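Local atomic coordinates of ribonucleoside-diphosphate reductase, alpha chain (Actinobacillus ureae ATCC 25976, PDB entry 6DQX), a protein that probably reduces ribonucleoside diphosphates to deoxyribonucleotides as the catalytic alpha subunit of a class Id ribonucleotide reductase. Residues Glu31-Asp36 and Thr50-Arg55; Arg38-Arg43 and Thr417-Phe422; Asp112-Ile117 and Phe158-Leu163; Phe106-Gly111 and Met118-Glu123; Ser501-Ile506 and Tyr539-Glu544. All coordinates share one frame; numbering follows the deposited sequence.

Contact 1: Glu31-Asp36 and Thr50-Arg55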
# COMPACT_ATOMS: atom_id res chain seq x y z
N GLU A 31 -26.88 25.64 27.19
CA GLU A 31 -26.11 26.88 27.17
C GLU A 31 -24.84 26.73 26.35
O GLU A 31 -24.44 27.66 25.64
CB GLU A 31 -25.78 27.36 28.58
CG GLU A 31 -25.07 28.71 28.60
CD GLU A 31 -24.69 29.14 29.99
OE1 GLU A 31 -25.43 29.95 30.58
OE2 GLU A 31 -23.65 28.67 30.49
N TRP A 32 -24.21 25.57 26.47
CA TRP A 32 -23.01 25.21 25.71
C TRP A 32 -23.16 25.27 24.20
O TRP A 32 -22.20 25.55 23.49
CB TRP A 32 -22.52 23.80 26.10
CG TRP A 32 -23.44 22.65 25.78
CD1 TRP A 32 -24.36 22.09 26.59
CD2 TRP A 32 -23.45 21.87 24.58
NE1 TRP A 32 -24.96 21.04 25.99
CE2 TRP A 32 -24.42 20.87 24.74
CE3 TRP A 32 -22.72 21.90 23.39
CZ2 TRP A 32 -24.70 19.92 23.76
CZ3 TRP A 32 -23.00 20.98 22.40
CH2 TRP A 32 -23.99 19.99 22.60
N LEU A 33 -24.36 24.98 23.72
CA LEU A 33 -24.68 24.96 22.30
C LEU A 33 -25.01 26.38 21.85
O LEU A 33 -26.15 26.72 21.57
CB LEU A 33 -25.84 24.00 22.06
CG LEU A 33 -26.24 23.64 20.63
CD1 LEU A 33 -25.04 23.15 19.85
CD2 LEU A 33 -27.32 22.56 20.69
N ASN A 34 -23.97 27.22 21.83
CA ASN A 34 -24.11 28.61 21.42
C ASN A 34 -23.86 28.69 19.91
O ASN A 34 -23.68 27.65 19.25
CB ASN A 34 -23.17 29.51 22.22
CG ASN A 34 -21.70 29.26 21.95
OD1 ASN A 34 -21.32 28.43 21.13
ND2 ASN A 34 -20.86 30.00 22.65
N GLU A 35 -23.81 29.90 19.37
CA GLU A 35 -23.72 30.06 17.92
C GLU A 35 -22.38 29.50 17.39
O GLU A 35 -22.36 28.86 16.34
CB GLU A 35 -23.97 31.53 17.53
CG GLU A 35 -24.23 31.78 16.04
CD GLU A 35 -25.42 31.01 15.48
OE1 GLU A 35 -25.30 30.48 14.36
OE2 GLU A 35 -26.47 30.94 16.15
N ASP A 36 -21.29 29.70 18.14
CA ASP A 36 -19.98 29.13 17.77
C ASP A 36 -20.05 27.61 17.62
O ASP A 36 -19.58 27.03 16.63
CB ASP A 36 -18.92 29.47 18.83
CG ASP A 36 -18.55 30.97 18.86
OD1 ASP A 36 -18.94 31.73 17.96
OD2 ASP A 36 -17.86 31.36 19.82
N THR A 50 -29.69 18.75 8.92
CA THR A 50 -29.88 18.24 10.29
C THR A 50 -29.31 19.30 11.24
O THR A 50 -28.18 19.72 11.06
CB THR A 50 -29.17 16.88 10.51
OG1 THR A 50 -29.77 15.86 9.69
CG2 THR A 50 -29.28 16.43 11.99
N THR A 51 -30.11 19.76 12.21
CA THR A 51 -29.63 20.71 13.21
C THR A 51 -28.91 19.96 14.34
O THR A 51 -29.13 18.77 14.52
CB THR A 51 -30.76 21.52 13.86
OG1 THR A 51 -31.58 20.66 14.67
CG2 THR A 51 -31.62 22.22 12.77
N ALA A 52 -28.10 20.69 15.12
CA ALA A 52 -27.42 20.11 16.31
C ALA A 52 -28.41 19.50 17.30
O ALA A 52 -28.23 18.37 17.74
CB ALA A 52 -26.57 21.16 16.99
N LEU A 53 -29.48 20.22 17.65
CA LEU A 53 -30.45 19.69 18.60
C LEU A 53 -31.14 18.46 18.07
O LEU A 53 -31.34 17.50 18.79
CB LEU A 53 -31.50 20.76 18.99
CG LEU A 53 -31.04 21.93 19.86
CD1 LEU A 53 -32.10 23.03 19.93
CD2 LEU A 53 -30.67 21.42 21.25
N GLU A 54 -31.53 18.47 16.80
CA GLU A 54 -32.16 17.32 16.16
C GLU A 54 -31.26 16.09 16.23
O GLU A 54 -31.70 14.97 16.50
CB GLU A 54 -32.45 17.71 14.72
CG GLU A 54 -33.20 16.74 13.89
CD GLU A 54 -33.65 17.38 12.59
OE1 GLU A 54 -32.96 18.30 12.06
OE2 GLU A 54 -34.72 16.98 12.12
N ARG A 55 -29.99 16.30 15.95
CA ARG A 55 -29.00 15.24 16.01
C ARG A 55 -28.90 14.65 17.44
O ARG A 55 -28.86 13.42 17.60
CB ARG A 55 -27.66 15.78 15.52
CG ARG A 55 -26.53 14.77 15.40
CD ARG A 55 -26.74 13.76 14.30
NE ARG A 55 -25.71 12.72 14.40
CZ ARG A 55 -25.89 11.41 14.36
NH1 ARG A 55 -27.08 10.87 14.16
NH2 ARG A 55 -24.83 10.61 14.51
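The chain around L33, the centre of an inverse gamma turn, faces the first turn of helix 52-67, with the CA atoms of L33 and A52 8.2 Å apart. L33 carries its whole side of the contact. Its CG lies anti to the backbone N (chi1 -171°), which carries the branched end toward helix 52-67. L33 CD1 rests on A52 CB at 3.8 Å. L33 CD2 meets L53 CD2 at 3.6 Å, and the two leucine side chains slant across one another. No hydrogen bond joins the segments. L41 of helix 35-44 packs against both L33 and A52, so the leucine sits among apolar neighbours. Polar groups cap the two helix starts instead. N34 caps helix 35-44 through a bond from S37 N to N34 OD1. E54 N donates to T51 OG1 at 3.1 Å, and T51 N donates to E54 OE1 at 3.2 Å. The second bond is nearly straight (165°) and uses the anti lone pair of the carboxylate oxygen. L33, in the turn leading into helix 35-44, thus packs on the first turn of helix 52-67, where T51 and E54 form a capping box.

Contact 2: Arg38-Arg43 and Thr417-Phe422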
# COMPACT_ATOMS: atom_id res chain seq x y z
N ARG A 38 -22.80 25.64 17.31
CA ARG A 38 -23.70 25.26 16.22
C ARG A 38 -23.01 25.34 14.88
O ARG A 38 -23.12 24.41 14.08
CB ARG A 38 -24.96 26.12 16.20
CG ARG A 38 -26.06 25.61 17.10
CD ARG A 38 -27.41 26.20 16.72
NE ARG A 38 -27.41 27.63 16.94
CZ ARG A 38 -27.51 28.23 18.13
NH1 ARG A 38 -27.63 27.53 19.26
NH2 ARG A 38 -27.50 29.56 18.18
N LEU A 39 -22.30 26.45 14.63
CA LEU A 39 -21.56 26.63 13.36
C LEU A 39 -20.49 25.57 13.18
O LEU A 39 -20.36 24.98 12.10
CB LEU A 39 -20.89 28.02 13.27
CG LEU A 39 -21.60 29.02 12.39
CD1 LEU A 39 -23.04 29.20 12.86
CD2 LEU A 39 -20.86 30.34 12.40
N PHE A 40 -19.72 25.35 14.24
CA PHE A 40 -18.67 24.32 14.20
C PHE A 40 -19.26 22.96 13.84
O PHE A 40 -18.75 22.27 12.96
CB PHE A 40 -17.95 24.26 15.55
CG PHE A 40 -16.70 23.41 15.53
CD1 PHE A 40 -15.50 23.93 15.06
CD2 PHE A 40 -16.72 22.09 15.96
CE1 PHE A 40 -14.34 23.16 15.03
CE2 PHE A 40 -15.56 21.31 15.94
CZ PHE A 40 -14.37 21.84 15.48
N LEU A 41 -20.35 22.59 14.49
CA LEU A 41 -21.00 21.30 14.24
C LEU A 41 -21.58 21.19 12.82
O LEU A 41 -21.44 20.16 12.16
CB LEU A 41 -22.09 21.07 15.26
CG LEU A 41 -21.62 20.77 16.69
CD1 LEU A 41 -22.82 20.77 17.63
CD2 LEU A 41 -20.88 19.44 16.77
N GLN A 42 -22.23 22.25 12.37
CA GLN A 42 -22.78 22.30 11.00
C GLN A 42 -21.69 22.11 9.95
O GLN A 42 -21.87 21.36 9.00
CB GLN A 42 -23.49 23.62 10.73
CG GLN A 42 -24.87 23.74 11.37
CD GLN A 42 -25.47 25.13 11.19
OE1 GLN A 42 -25.34 25.75 10.13
NE2 GLN A 42 -26.13 25.63 12.24
N ARG A 43 -20.57 22.81 10.14
CA ARG A 43 -19.50 22.80 9.18
C ARG A 43 -18.68 21.52 9.18
O ARG A 43 -18.13 21.15 8.15
CB ARG A 43 -18.58 24.00 9.40
CG ARG A 43 -19.28 25.28 9.04
CD ARG A 43 -18.48 26.48 9.44
NE ARG A 43 -19.01 27.67 8.79
CZ ARG A 43 -18.43 28.87 8.79
NH1 ARG A 43 -17.27 29.07 9.43
NH2 ARG A 43 -19.01 29.88 8.15
N THR A 417 -8.92 16.45 23.80
CA THR A 417 -10.31 16.87 23.55
C THR A 417 -10.37 18.30 22.99
O THR A 417 -11.29 19.04 23.32
CB THR A 417 -11.21 16.79 24.82
OG1 THR A 417 -10.77 17.75 25.77
CG2 THR A 417 -11.22 15.42 25.45
N LYS A 418 -9.43 18.69 22.13
CA LYS A 418 -9.35 20.11 21.74
C LYS A 418 -10.65 20.60 21.07
O LYS A 418 -11.22 21.60 21.49
CB LYS A 418 -8.13 20.38 20.85
CG LYS A 418 -6.78 20.12 21.52
CD LYS A 418 -6.43 21.11 22.62
CE LYS A 418 -5.29 20.61 23.52
NZ LYS A 418 -3.95 20.57 22.88
N SER A 419 -11.14 19.88 20.07
CA SER A 419 -12.39 20.27 19.40
C SER A 419 -13.60 20.03 20.29
O SER A 419 -14.53 20.85 20.33
CB SER A 419 -12.54 19.54 18.06
OG SER A 419 -11.44 19.86 17.23
N SER A 420 -13.59 18.90 21.01
CA SER A 420 -14.70 18.56 21.87
C SER A 420 -14.87 19.58 23.01
O SER A 420 -15.99 19.94 23.34
CB SER A 420 -14.54 17.16 22.45
OG SER A 420 -14.45 16.21 21.41
N SER A 421 -13.76 20.08 23.54
CA SER A 421 -13.78 21.11 24.58
C SER A 421 -14.32 22.43 24.04
O SER A 421 -15.08 23.13 24.72
CB SER A 421 -12.37 21.33 25.16
OG SER A 421 -12.07 20.32 26.09
N PHE A 422 -13.94 22.77 22.81
CA PHE A 422 -14.48 23.96 22.15
C PHE A 422 -16.02 23.87 22.07
O PHE A 422 -16.70 24.77 22.53
CB PHE A 422 -13.89 24.15 20.76
CG PHE A 422 -14.44 25.35 20.04
CD1 PHE A 422 -14.23 26.63 20.54
CD2 PHE A 422 -15.20 25.20 18.88
CE1 PHE A 422 -14.74 27.75 19.90
CE2 PHE A 422 -15.71 26.31 18.22
CZ PHE A 422 -15.49 27.59 18.74
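This is an aromatic contact near the protein surface, between helix 35-44 close to the N-terminus and the short helix 418-423 far along the chain. F40 and F422 form a T-shaped pair. The edge of F422 points at the face of F40, with ring centroids 5.5 Å apart and planes at 73°. F422 CD2 lies over that face, displaced toward the rim, and F422 CE2 comes to 4.0 Å from F40 CD1. In both phenylalanines CG is anti to the backbone N (chi1 -170° in F40 and 179° in F422), which carries each ring away from its own helix toward the other. S419 sits one turn before F422 and touches the far end of the F40 ring. Its CB is 3.9 Å from F40 CZ. I423 of helix 418-423 also packs on F40 and L41, and D36 touches F422. Within 417-422, T417 OG1 donates to S421 OG at 2.9 Å; S430 and S428 give these two hydroxyls further partners. The interface itself has no hydrogen bond and no charge pair. Its attraction is therefore probably mostly dispersion and burial of apolar surface, with a weak electrostatic share from the edge-to-face rings.

Contact 3: Asp112-Ile117 and Phe158-Leu163. With EDO (1,2-ethanediol), chain H.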
# COMPACT_ATOMS: atom_id res chain seq x y z
N ASP A 112 5.55 -10.64 11.03
CA ASP A 112 6.79 -10.60 10.25
C ASP A 112 6.65 -11.37 8.93
O ASP A 112 7.36 -12.37 8.70
CB ASP A 112 7.92 -11.18 11.11
CG ASP A 112 9.30 -10.98 10.51
OD1 ASP A 112 9.59 -9.94 9.87
OD2 ASP A 112 10.12 -11.89 10.72
N SER A 113 5.76 -10.93 8.05
CA SER A 113 5.54 -11.59 6.75
C SER A 113 4.90 -10.60 5.81
O SER A 113 4.13 -9.73 6.23
CB SER A 113 4.65 -12.85 6.88
OG SER A 113 3.26 -12.55 7.05
N ILE A 114 5.15 -10.76 4.50
CA ILE A 114 4.46 -9.91 3.54
C ILE A 114 2.95 -10.06 3.64
O ILE A 114 2.23 -9.09 3.53
CB ILE A 114 4.95 -10.14 2.07
CG1 ILE A 114 6.46 -9.90 1.94
CG2 ILE A 114 4.21 -9.20 1.12
CD1 ILE A 114 6.96 -8.50 2.24
N HIS A 115 2.45 -11.27 3.83
CA HIS A 115 1.02 -11.47 3.96
C HIS A 115 0.43 -10.57 5.05
O HIS A 115 -0.54 -9.86 4.83
CB HIS A 115 0.73 -12.93 4.24
CG HIS A 115 -0.69 -13.20 4.65
ND1 HIS A 115 -1.00 -14.06 5.68
CD2 HIS A 115 -1.86 -12.74 4.18
CE1 HIS A 115 -2.31 -14.11 5.82
NE2 HIS A 115 -2.86 -13.31 4.92
N GLU A 116 1.06 -10.61 6.22
CA GLU A 116 0.56 -9.86 7.39
C GLU A 116 0.78 -8.35 7.23
O GLU A 116 -0.04 -7.56 7.68
CB GLU A 116 1.18 -10.41 8.68
CG GLU A 116 0.72 -11.83 8.98
CD GLU A 116 1.63 -12.64 9.87
OE1 GLU A 116 2.88 -12.62 9.72
OE2 GLU A 116 1.08 -13.37 10.72
N ILE A 117 1.86 -7.97 6.53
CA ILE A 117 2.06 -6.57 6.15
C ILE A 117 0.95 -6.09 5.22
O ILE A 117 0.44 -4.99 5.40
CB ILE A 117 3.49 -6.33 5.61
CG1 ILE A 117 4.51 -6.50 6.75
CG2 ILE A 117 3.66 -4.96 4.98
CD1 ILE A 117 5.90 -6.83 6.26
N PHE A 158 11.74 0.01 8.89
CA PHE A 158 11.62 1.36 8.36
C PHE A 158 11.19 1.36 6.89
O PHE A 158 10.34 2.15 6.46
CB PHE A 158 12.93 2.13 8.55
CG PHE A 158 12.88 3.52 8.00
CD1 PHE A 158 13.22 3.76 6.67
CD2 PHE A 158 12.43 4.58 8.78
CE1 PHE A 158 13.14 5.04 6.14
CE2 PHE A 158 12.36 5.85 8.26
CZ PHE A 158 12.71 6.09 6.94
N ASN A 159 11.78 0.46 6.12
CA ASN A 159 11.37 0.22 4.74
C ASN A 159 9.84 0.03 4.63
O ASN A 159 9.18 0.70 3.84
CB ASN A 159 12.14 -1.00 4.20
CG ASN A 159 11.71 -1.40 2.80
OD1 ASN A 159 11.93 -0.67 1.87
ND2 ASN A 159 11.10 -2.58 2.68
N PHE A 160 9.27 -0.85 5.45
CA PHE A 160 7.81 -1.05 5.40
C PHE A 160 6.98 0.15 5.89
O PHE A 160 5.84 0.33 5.47
CB PHE A 160 7.39 -2.33 6.13
CG PHE A 160 7.93 -3.56 5.49
CD1 PHE A 160 7.53 -3.92 4.20
CD2 PHE A 160 8.88 -4.30 6.12
CE1 PHE A 160 8.06 -5.03 3.59
CE2 PHE A 160 9.43 -5.42 5.52
CZ PHE A 160 9.01 -5.78 4.25
N SER A 161 7.55 0.98 6.76
CA SER A 161 6.85 2.21 7.19
C SER A 161 6.53 3.14 6.01
O SER A 161 5.53 3.82 6.04
CB SER A 161 7.63 2.96 8.28
OG SER A 161 8.65 3.79 7.75
N LYS A 162 7.35 3.08 4.94
CA LYS A 162 7.10 3.87 3.73
C LYS A 162 5.77 3.55 3.09
O LYS A 162 5.09 4.41 2.57
CB LYS A 162 8.25 3.70 2.70
CG LYS A 162 9.58 4.17 3.23
CD LYS A 162 10.63 4.40 2.14
CE LYS A 162 11.13 3.10 1.58
NZ LYS A 162 12.24 3.31 0.60
N LEU A 163 5.34 2.30 3.20
CA LEU A 163 4.06 1.89 2.68
C LEU A 163 2.89 2.58 3.39
O LEU A 163 1.94 3.04 2.78
CB LEU A 163 3.96 0.38 2.83
CG LEU A 163 2.87 -0.43 2.18
CD1 LEU A 163 2.57 0.02 0.76
CD2 LEU A 163 3.33 -1.89 2.23
C1 EDO H . 9.55 -9.81 5.00
O1 EDO H . 9.98 -11.11 5.39
C2 EDO H . 9.05 -9.09 6.24
O2 EDO H . 10.12 -8.95 7.19
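The F160 ring is covered on both faces. I117 CD1 stands over the centre of one face, 3.6 Å from the centroid and only 2° off the ring normal, a CH-pi contact. Over the centre of the opposite face lies N159 ND2, from the preceding residue of the same helix. I114 CD1 approaches the ring obliquely and comes to 3.9 Å from F160 CE1. A bound 1,2-ethanediol, probably from the crystallisation liquor, also comes in obliquely, with its C2 3.8 Å from F160 CE2. The side chains of I114 and I117 each cross that of F160 at about a right angle. I117 has CG1 beside the backbone N (chi1 -68°), which carries CD1 over the ring. I117 CG2 also touches F160 CD1, and it meets L163 CD2 at 4.1 Å, one turn further along helix 156-170.

The start of helix 114-130 is held by S113. Its OG accepts from E116 N at 3.0 Å and donates to E116 OE1 at 2.7 Å, meeting the carboxylate from above its plane. D112 OD1 accepts from O2 of the ethanediol at 2.9 Å, while D112 OD2 is paired with R142.

The second subunit packs against this contact. Its V170 touches F160 and its V167 touches L163. The contact thus joins two helices of the barrel-domain family region at the dimer interface. No hydrogen bond links the two segments directly. Cohesion between them is apolar, while the N159 amide covers the other face of the ring and bonds to the V170 carbonyl of the second subunit.

Contact 4: Phe106-Gly111 and Met118-Glu123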
# COMPACT_ATOMS: atom_id res chain seq x y z
N PHE A 106 -7.81 2.55 16.00
CA PHE A 106 -7.67 1.29 15.28
C PHE A 106 -6.18 0.93 15.31
O PHE A 106 -5.34 1.65 14.74
CB PHE A 106 -8.19 1.44 13.85
CG PHE A 106 -8.36 0.15 13.11
CD1 PHE A 106 -7.26 -0.59 12.70
CD2 PHE A 106 -9.63 -0.35 12.83
CE1 PHE A 106 -7.41 -1.79 12.02
CE2 PHE A 106 -9.79 -1.55 12.15
CZ PHE A 106 -8.67 -2.29 11.76
N GLY A 107 -5.85 -0.13 16.03
CA GLY A 107 -4.46 -0.50 16.29
C GLY A 107 -4.13 -1.88 15.84
O GLY A 107 -4.71 -2.84 16.34
N SER A 108 -3.21 -1.99 14.88
CA SER A 108 -2.86 -3.28 14.28
C SER A 108 -1.49 -3.78 14.72
O SER A 108 -0.55 -2.99 14.98
CB SER A 108 -2.88 -3.21 12.75
OG SER A 108 -4.06 -2.57 12.30
N TYR A 109 -1.38 -5.09 14.79
CA TYR A 109 -0.12 -5.78 15.00
C TYR A 109 0.37 -6.24 13.63
O TYR A 109 -0.37 -6.90 12.90
CB TYR A 109 -0.33 -6.98 15.92
CG TYR A 109 0.87 -7.86 16.03
CD1 TYR A 109 1.88 -7.60 16.94
CD2 TYR A 109 1.00 -8.98 15.17
CE1 TYR A 109 2.99 -8.43 17.02
CE2 TYR A 109 2.12 -9.78 15.23
CZ TYR A 109 3.09 -9.51 16.15
OH TYR A 109 4.19 -10.34 16.22
N ILE A 110 1.59 -5.88 13.28
CA ILE A 110 2.18 -6.29 11.97
C ILE A 110 3.05 -7.53 12.14
O ILE A 110 4.15 -7.46 12.66
CB ILE A 110 2.99 -5.16 11.32
CG1 ILE A 110 2.14 -3.89 11.23
CG2 ILE A 110 3.46 -5.61 9.91
CD1 ILE A 110 2.82 -2.66 10.66
N GLY A 111 2.55 -8.70 11.73
CA GLY A 111 3.36 -9.91 11.77
C GLY A 111 4.50 -9.86 10.77
O GLY A 111 4.44 -9.14 9.78
N MET A 118 0.54 -6.91 4.23
CA MET A 118 -0.56 -6.50 3.36
C MET A 118 -1.93 -6.45 4.05
O MET A 118 -2.76 -5.58 3.74
CB MET A 118 -0.66 -7.37 2.10
CG MET A 118 0.53 -7.28 1.16
SD MET A 118 1.15 -5.62 0.81
CE MET A 118 2.61 -5.63 1.75
N VAL A 119 -2.16 -7.36 4.99
CA VAL A 119 -3.39 -7.32 5.80
C VAL A 119 -3.50 -5.95 6.51
O VAL A 119 -4.53 -5.28 6.42
CB VAL A 119 -3.45 -8.46 6.83
CG1 VAL A 119 -4.54 -8.21 7.87
CG2 VAL A 119 -3.66 -9.81 6.15
N THR A 120 -2.42 -5.54 7.14
CA THR A 120 -2.36 -4.26 7.85
C THR A 120 -2.48 -3.07 6.90
O THR A 120 -3.18 -2.12 7.18
CB THR A 120 -1.10 -4.15 8.73
OG1 THR A 120 -0.98 -5.33 9.51
CG2 THR A 120 -1.17 -2.90 9.65
N THR A 121 -1.84 -3.16 5.72
CA THR A 121 -1.94 -2.13 4.71
C THR A 121 -3.39 -1.87 4.29
O THR A 121 -3.84 -0.72 4.22
CB THR A 121 -1.04 -2.48 3.47
OG1 THR A 121 0.31 -2.60 3.90
CG2 THR A 121 -1.08 -1.42 2.43
N ALA A 122 -4.13 -2.95 4.03
CA ALA A 122 -5.51 -2.83 3.62
C ALA A 122 -6.38 -2.30 4.78
O ALA A 122 -7.28 -1.52 4.53
CB ALA A 122 -6.03 -4.18 3.11
N GLU A 123 -6.10 -2.69 6.02
CA GLU A 123 -6.83 -2.12 7.21
C GLU A 123 -6.68 -0.63 7.26
O GLU A 123 -7.68 0.10 7.30
CB GLU A 123 -6.32 -2.71 8.52
CG GLU A 123 -6.72 -4.13 8.84
CD GLU A 123 -6.03 -4.64 10.10
OE1 GLU A 123 -4.87 -4.26 10.35
OE2 GLU A 123 -6.63 -5.42 10.85
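S108 and E123 make the tight part. S108 OG donates to E123 OE1 at 2.7 Å, approaching from above the carboxylate plane, 48° out of it. The E123 chain is extended beyond CG and passes the edge of the F106 ring, where E123 CD lies 3.7 Å from F106 CE1. Ring and carboxylate planes are 86° apart. The buried carboxylate has further partners: R335 forms a salt bridge to OE1, and S287 bonds to OE2. These would probably favour its charged form. The two segments belong to a beta-alpha-beta unit, strand 105-109, helix 114-130 and strand 134-137. Strand and helix run antiparallel (169°), and the axes of these short segments come within 9.1 Å. One turn before E123, T120 faces the strand. T120 CG2 touches S108 CB at 3.6 Å and I110 CG1 at 3.8 Å, while T120 OG1 bonds to the E116 carbonyl and R335. Packing is looser towards Y109. Its side chain turns away from the helix and is partly exposed. Y109 O lies 3.8 Å from T120 OG1 and takes a weak hydrogen bond from R335. The Y109 ring meets H270, its OH bonds to D140, and a magnesium ion lies about 7 Å from its side chain.

Contact 5: Ser501-Ile506 and Tyr539-Glu544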
# COMPACT_ATOMS: atom_id res chain seq x y z
N SER A 501 4.29 24.35 36.53
CA SER A 501 5.25 23.29 36.75
C SER A 501 4.89 22.06 35.92
O SER A 501 3.81 21.50 36.09
CB SER A 501 5.24 22.85 38.22
OG SER A 501 6.02 21.68 38.38
N GLN A 502 5.79 21.67 35.04
CA GLN A 502 5.57 20.48 34.21
C GLN A 502 5.73 19.21 35.03
O GLN A 502 5.11 18.17 34.71
CB GLN A 502 6.48 20.47 32.98
CG GLN A 502 6.34 21.73 32.15
CD GLN A 502 4.92 21.93 31.64
OE1 GLN A 502 4.40 21.09 30.89
NE2 GLN A 502 4.28 23.04 32.01
N LEU A 503 6.50 19.30 36.13
CA LEU A 503 6.52 18.21 37.09
C LEU A 503 5.12 17.97 37.67
O LEU A 503 4.73 16.80 37.85
CB LEU A 503 7.55 18.45 38.21
CG LEU A 503 7.76 17.28 39.19
CD1 LEU A 503 8.16 15.99 38.50
CD2 LEU A 503 8.80 17.67 40.24
N SER A 504 4.35 19.04 37.90
CA SER A 504 2.99 18.88 38.43
C SER A 504 2.05 18.17 37.45
O SER A 504 1.22 17.34 37.85
CB SER A 504 2.40 20.21 38.94
OG SER A 504 1.79 20.96 37.91
N VAL A 505 2.22 18.44 36.16
CA VAL A 505 1.48 17.75 35.11
C VAL A 505 1.74 16.23 35.20
O VAL A 505 0.81 15.43 35.25
CB VAL A 505 1.85 18.31 33.71
CG1 VAL A 505 1.34 17.41 32.60
CG2 VAL A 505 1.28 19.72 33.56
N ILE A 506 3.01 15.87 35.30
CA ILE A 506 3.43 14.47 35.38
C ILE A 506 2.95 13.81 36.67
O ILE A 506 2.41 12.68 36.65
CB ILE A 506 4.97 14.36 35.25
CG1 ILE A 506 5.44 14.89 33.89
CG2 ILE A 506 5.47 12.94 35.48
CD1 ILE A 506 4.74 14.33 32.70
N TYR A 539 11.40 13.09 31.93
CA TYR A 539 10.96 11.83 31.31
C TYR A 539 11.30 10.58 32.14
O TYR A 539 10.49 9.65 32.24
CB TYR A 539 11.49 11.70 29.86
CG TYR A 539 10.91 12.72 28.90
CD1 TYR A 539 9.54 12.85 28.74
CD2 TYR A 539 11.72 13.57 28.16
CE1 TYR A 539 9.01 13.77 27.87
CE2 TYR A 539 11.19 14.50 27.28
CZ TYR A 539 9.82 14.60 27.15
OH TYR A 539 9.25 15.49 26.29
N LEU A 540 12.47 10.57 32.76
CA LEU A 540 12.83 9.46 33.63
C LEU A 540 11.89 9.39 34.85
O LEU A 540 11.47 8.29 35.27
CB LEU A 540 14.28 9.58 34.08
CG LEU A 540 15.33 9.44 32.98
CD1 LEU A 540 16.72 9.73 33.54
CD2 LEU A 540 15.27 8.07 32.34
N THR A 541 11.55 10.54 35.40
CA THR A 541 10.57 10.61 36.49
C THR A 541 9.20 10.09 36.03
O THR A 541 8.56 9.33 36.77
CB THR A 541 10.47 12.03 37.02
OG1 THR A 541 11.73 12.36 37.62
CG2 THR A 541 9.35 12.17 38.05
N ALA A 542 8.80 10.45 34.80
CA ALA A 542 7.55 9.95 34.23
C ALA A 542 7.49 8.44 34.25
O ALA A 542 6.50 7.86 34.74
CB ALA A 542 7.35 10.47 32.81
N GLU A 543 8.55 7.78 33.76
CA GLU A 543 8.62 6.33 33.79
C GLU A 543 8.65 5.80 35.22
O GLU A 543 7.97 4.81 35.53
CB GLU A 543 9.84 5.78 33.03
CG GLU A 543 9.86 4.24 32.98
CD GLU A 543 10.68 3.56 34.07
OE1 GLU A 543 10.57 2.32 34.20
OE2 GLU A 543 11.42 4.23 34.81
N GLU A 544 9.46 6.41 36.07
CA GLU A 544 9.56 5.96 37.48
C GLU A 544 8.22 6.02 38.22
O GLU A 544 7.90 5.14 39.00
CB GLU A 544 10.59 6.77 38.27
CG GLU A 544 12.02 6.33 38.04
CD GLU A 544 13.03 7.34 38.56
OE1 GLU A 544 12.76 7.94 39.64
OE2 GLU A 544 14.08 7.55 37.89
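I506 and L503 of helix 502-513 lean on A542 and T541 of helix 532-544 in a plain helix-helix packing within the barrel-domain family region. The backbones come nearest at I506 and A542, whose CA atoms are 6.2 Å apart. The small side chain of A542 is consistent with this close approach. I506 points at the other helix and uses its CG2 branch, which lies anti to the backbone N (chi1 -62° for the CG1 branch). I506 CG2 reaches the backbone of the partner helix, 3.9 Å from A542 CA, and lies 4.1 Å from A542 CB. One turn earlier, L503 makes the second touch. L503 CD1 meets T541 CG2 at 4.0 Å, and these two side chains cross at about a right angle. T541 turns its methyl to the leucine, while its OG1 bonds to the carbonyl of Q537 in its own helix. The contact between the segments is apolar, with no hydrogen bond across it. L538, one turn before A542, also packs on L503 and I506, and I524 of strand 524-525 touches I506. Helix 502-513 starts at S501, an N-cap residue whose OG accepts from S504 N at 3.2 Å. S504 returns a bond from its own hydroxyl: S504 OG donates to S501 O at 2.8 Å, with the donor tilted 16° from the carbonyl plane.

Overall arrangement
Contacts 1 and 2 are neighbours, with centres 10 Å apart, and share helix 35-44. Contact 1 is largely buried and aliphatic; contact 2 is more exposed and is aromatic. Contacts 3 and 4 form a second pair, with centres 9 Å apart, and share helix 114-130. Both are buried and both touch the second subunit. They differ in chemistry: contact 3 packs isoleucines on a ring between helices, whereas contact 4 sets a buried carboxylate against a strand and is the only one of the five with a hydrogen bond between its segments. Contact 5 is partly buried and stands apart, on the opposite side of the chain's centre from contacts 1 and 2.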